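Local coordinates for Tb427.07.360- putative uncharacterized metacyclic invariant surface protein from Trypanosoma brucei (Trypanosoma brucei, PDB 5VTL), which is of unknown function but, as an invariant surface protein of the metacyclic stage, presumably forms part of the parasite's surface coat, at residues S120-S123 against T124-R127; R137-N140 against S141-K145. All coordinates share one frame; numbering follows the deposited sequence.

Contact 1 of 2, residues S120-S123 against T124-R127; sequences SAAS and TARR
Ala122 and Arg126 meet in the first turn of helix 123-130, a short helix that follows helix 105-116 in this extended helical protein. Ala122 is the N-cap residue, and its carbonyl opens the i to i+4 ladder. Arg126 N donates to Ala122 O over 3.1 Å, with the N-H pointing almost straight at the oxygen (169°). The next rung, Arg127 N to Ser123 O at 3.0 Å, is more bent (148°).

The Arg126 side chain turns back over the residues before the helix. With CG anti to its carbonyl carbon (chi1 -63°), the methylene chain runs alongside Ala121. Arg126 CG lies 3.6 Å from Ala121 CB, an aliphatic contact. The chain then bends at chi3. One water bridges the residue's far end to the loop: it donates to Ala121 O and accepts from Arg126 NH1 in the plane of the guanidinium. The NE of Arg126 reaches Ala116 O at the end of helix 105-116, so this arginine links two successive helices. On another side of the turn, Ala125 packs on Val7 and Thr124 on Val4, both of helix 4-58.

Arg127 bends at chi3 as well, which lays one face of its guanidinium over Thr124 CA, 3.5 Å from the plane and offset toward the rim. Arg127 NH2 makes a weak, strongly bent bond of 2.8 Å to Thr124 OG1. A second water joins three groups at this exposed corner: it lies 2.8 Å from Ser123 OG, also bonds Thr124 OG1, and accepts from Arg127 NH1 at 3.2 Å.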
loop_
_atom_site.group_PDB
_atom_site.type_symbol
_atom_site.label_atom_id
_atom_site.label_comp_id
_atom_site.label_asym_id
_atom_site.label_seq_id
_atom_site.Cartn_x
_atom_site.Cartn_y
_atom_site.Cartn_z
ATOM N N SER A 120 -37.605 17.494 8.819
ATOM C CA SER A 120 -37.249 18.292 9.980
ATOM C C SER A 120 -35.759 18.681 9.989
ATOM O O SER A 120 -35.315 19.397 10.877
ATOM C CB SER A 120 -37.624 17.551 11.276
ATOM O OG SER A 120 -36.706 16.509 11.574
ATOM N N ALA A 121 -34.990 18.182 9.020
ATOM C CA ALA A 121 -33.551 18.374 9.048
ATOM C C ALA A 121 -33.194 19.658 8.313
ATOM O O ALA A 121 -33.896 20.064 7.398
ATOM C CB ALA A 121 -32.840 17.189 8.436
ATOM N N ALA A 122 -32.113 20.299 8.727
ATOM C CA ALA A 122 -31.656 21.532 8.096
ATOM C C ALA A 122 -31.286 21.327 6.634
ATOM O O ALA A 122 -30.842 20.251 6.231
ATOM C CB ALA A 122 -30.468 22.119 8.881
ATOM N N SER A 123 -31.515 22.362 5.830
ATOM C CA SER A 123 -31.294 22.303 4.384
ATOM C C SER A 123 -29.933 21.696 3.986
ATOM O O SER A 123 -29.861 20.764 3.181
ATOM C CB SER A 123 -31.469 23.704 3.779
ATOM O OG SER A 123 -30.594 24.653 4.387
ATOM N N THR A 124 -28.849 22.204 4.557
ATOM C CA THR A 124 -27.518 21.792 4.126
ATOM C C THR A 124 -27.205 20.375 4.585
ATOM O O THR A 124 -26.527 19.620 3.874
ATOM C CB THR A 124 -26.432 22.777 4.607
ATOM O OG1 THR A 124 -26.673 24.046 3.986
ATOM C CG2 THR A 124 -25.026 22.300 4.199
ATOM N N ALA A 125 -27.750 20.004 5.743
ATOM C CA ALA A 125 -27.610 18.635 6.247
ATOM C C ALA A 125 -28.224 17.630 5.285
ATOM O O ALA A 125 -27.602 16.613 4.944
ATOM C CB ALA A 125 -28.234 18.518 7.579
ATOM N N ARG A 126 -29.436 17.929 4.832
ATOM C CA ARG A 126 -30.112 17.086 3.849
ATOM C C ARG A 126 -29.367 17.055 2.522
ATOM O O ARG A 126 -29.268 16.016 1.870
ATOM C CB ARG A 126 -31.530 17.586 3.625
ATOM C CG ARG A 126 -32.412 17.514 4.879
ATOM C CD ARG A 126 -33.875 17.887 4.540
ATOM N NE ARG A 126 -34.520 16.816 3.806
ATOM C CZ ARG A 126 -35.773 16.857 3.374
ATOM N NH1 ARG A 126 -36.487 17.953 3.560
ATOM N NH2 ARG A 126 -36.281 15.838 2.703
ATOM N N ARG A 127 -28.813 18.186 2.117
ATOM C CA ARG A 127 -28.122 18.257 0.836
ATOM C C ARG A 127 -26.872 17.392 0.842
ATOM O O ARG A 127 -26.589 16.645 -0.088
ATOM C CB ARG A 127 -27.742 19.702 0.507
ATOM C CG ARG A 127 -27.010 19.836 -0.797
ATOM C CD ARG A 127 -27.079 21.287 -1.294
ATOM N NE ARG A 127 -26.387 22.173 -0.377
ATOM C CZ ARG A 127 -26.948 23.062 0.446
ATOM N NH1 ARG A 127 -28.258 23.263 0.514
ATOM N NH2 ARG A 127 -26.153 23.768 1.220
HETATM O O HOH W 1 -35.958 20.393 5.183
HETATM O O HOH W 2 -28.951 25.728 2.402
#

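Contact 2 of 2, residues R137-N140 against S141-K145; sequences RGVN and SWVLK
Asn140 folds its side-chain amide over the start of helix 141-154. Asn140 OD1 accepts from Val143 N at 2.9 Å. The bond is nearly straight at the hydrogen (167°), and the donor lies almost in line with the side-chain C=O. Asn140 CG sits between its own backbone N and carbonyl carbon (chi1 55°), which brings OD1 back over the first turn. Asn140 OD1 also lies 3.4 Å from Trp142 CB, near the plane of the indole and at its edge. Val143 CG2 touches Asn140 OD1 from another side, at 3.4 Å.

Asn140 O begins the regular helical bonding and accepts from Leu144 N at 3.1 Å. Beside the polar cap is a small apolar cluster. Val139 CG2 reaches Leu144 CD2 at 4.0 Å and Val143 CG1 at 4.2 Å. The two valine side chains cross at about a right angle.

Neighbouring helices position this turn. Val139 and Val143 both rest on Ala16 of helix 4-58, and Val139 also meets Ile20. Helix 157-209 supplies acidic partners: Glu178 OE2 accepts from Ser141 N, and Asp175 OD1 bonds Ser141 OG. Their negative charge probably also suits the positive end of the helix dipole. The whole is a classic asparagine N-cap, with the i to i+3 side-chain-to-backbone bond closing the helix start.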
loop_
_atom_site.group_PDB
_atom_site.type_symbol
_atom_site.label_atom_id
_atom_site.label_comp_id
_atom_site.label_asym_id
_atom_site.label_seq_id
_atom_site.Cartn_x
_atom_site.Cartn_y
_atom_site.Cartn_z
ATOM N N ARG A 137 -11.765 7.231 -3.610
ATOM C CA ARG A 137 -10.765 6.336 -4.129
ATOM C C ARG A 137 -9.380 6.647 -3.524
ATOM O O ARG A 137 -8.445 5.872 -3.669
ATOM C CB ARG A 137 -10.710 6.456 -5.644
ATOM C CG ARG A 137 -12.025 6.192 -6.318
ATOM C CD ARG A 137 -11.839 5.989 -7.817
ATOM N NE ARG A 137 -13.066 5.440 -8.386
ATOM C CZ ARG A 137 -13.147 4.850 -9.569
ATOM N NH1 ARG A 137 -12.073 4.725 -10.339
ATOM N NH2 ARG A 137 -14.324 4.395 -9.973
ATOM N N GLY A 138 -9.261 7.781 -2.844
ATOM C CA GLY A 138 -8.020 8.141 -2.173
ATOM C C GLY A 138 -7.954 7.654 -0.731
ATOM O O GLY A 138 -7.064 8.032 0.019
ATOM N N VAL A 139 -8.888 6.804 -0.338
ATOM C CA VAL A 139 -8.923 6.300 1.028
ATOM C C VAL A 139 -7.604 5.602 1.411
ATOM O O VAL A 139 -6.946 4.987 0.577
ATOM C CB VAL A 139 -10.139 5.344 1.221
ATOM C CG1 VAL A 139 -9.995 4.102 0.378
ATOM C CG2 VAL A 139 -10.341 4.981 2.688
ATOM N N ASN A 140 -7.217 5.737 2.673
ATOM C CA ASN A 140 -6.042 5.071 3.203
ATOM C C ASN A 140 -6.205 5.047 4.711
ATOM O O ASN A 140 -7.244 5.466 5.213
ATOM C CB ASN A 140 -4.746 5.769 2.753
ATOM C CG ASN A 140 -4.702 7.251 3.104
ATOM O OD1 ASN A 140 -5.340 7.710 4.058
ATOM N ND2 ASN A 140 -3.938 8.002 2.341
ATOM N N SER A 141 -5.201 4.588 5.445
ATOM C CA SER A 141 -5.366 4.493 6.885
ATOM C C SER A 141 -5.583 5.862 7.499
ATOM O O SER A 141 -6.319 5.980 8.483
ATOM C CB SER A 141 -4.171 3.822 7.560
ATOM O OG SER A 141 -3.959 2.510 7.113
ATOM N N TRP A 142 -4.961 6.894 6.924
ATOM C CA TRP A 142 -5.081 8.253 7.487
ATOM C C TRP A 142 -6.541 8.716 7.388
ATOM O O TRP A 142 -7.114 9.213 8.355
ATOM C CB TRP A 142 -4.111 9.247 6.808
ATOM C CG TRP A 142 -4.220 10.660 7.343
ATOM C CD1 TRP A 142 -3.531 11.207 8.409
ATOM C CD2 TRP A 142 -5.070 11.707 6.845
ATOM N NE1 TRP A 142 -3.900 12.517 8.584
ATOM C CE2 TRP A 142 -4.842 12.848 7.644
ATOM C CE3 TRP A 142 -6.001 11.792 5.800
ATOM C CZ2 TRP A 142 -5.515 14.038 7.440
ATOM C CZ3 TRP A 142 -6.658 12.974 5.605
ATOM C CH2 TRP A 142 -6.409 14.085 6.426
ATOM N N VAL A 143 -7.159 8.524 6.222
ATOM C CA VAL A 143 -8.568 8.856 6.045
ATOM C C VAL A 143 -9.470 8.072 7.010
ATOM O O VAL A 143 -10.413 8.621 7.560
ATOM C CB VAL A 143 -9.024 8.584 4.586
ATOM C CG1 VAL A 143 -10.548 8.778 4.421
ATOM C CG2 VAL A 143 -8.250 9.483 3.615
ATOM N N LEU A 144 -9.199 6.788 7.216
ATOM C CA LEU A 144 -10.021 6.015 8.150
ATOM C C LEU A 144 -9.862 6.526 9.582
ATOM O O LEU A 144 -10.817 6.534 10.350
ATOM C CB LEU A 144 -9.689 4.517 8.094
ATOM C CG LEU A 144 -9.956 3.790 6.772
ATOM C CD1 LEU A 144 -9.467 2.369 6.883
ATOM C CD2 LEU A 144 -11.407 3.811 6.402
ATOM N N LYS A 145 -8.660 6.954 9.938
ATOM C CA LYS A 145 -8.421 7.562 11.239
ATOM C C LYS A 145 -9.234 8.838 11.400
ATOM O O LYS A 145 -9.907 9.036 12.397
ATOM C CB LYS A 145 -6.934 7.895 11.417
ATOM C CG LYS A 145 -6.613 8.673 12.692
ATOM C CD LYS A 145 -5.113 8.882 12.869
ATOM C CE LYS A 145 -4.516 9.713 11.771
ATOM N NZ LYS A 145 -3.118 10.104 12.060
#

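In the fold
Contacts 1 and 2 are the N-terminal starts of two successive helices, 123-130 and 141-154. Their centres lie 26 Å apart, and they do not touch. Both lean on helix 4-58, but contact 2 also meets helix 157-209. Contact 1 is a surface contact, its centre about 37 Å from the centre of the chain. Contact 2 is partly buried, its centre about 11 Å from the centre of the chain. Their chemistry follows. In contact 1 an alanine is the N-cap, and long arginines and waters tie the turn together. In contact 2 an asparagine side chain closes the turn directly, valines and a leucine pack inward, and acidic residues approach from a neighbouring helix.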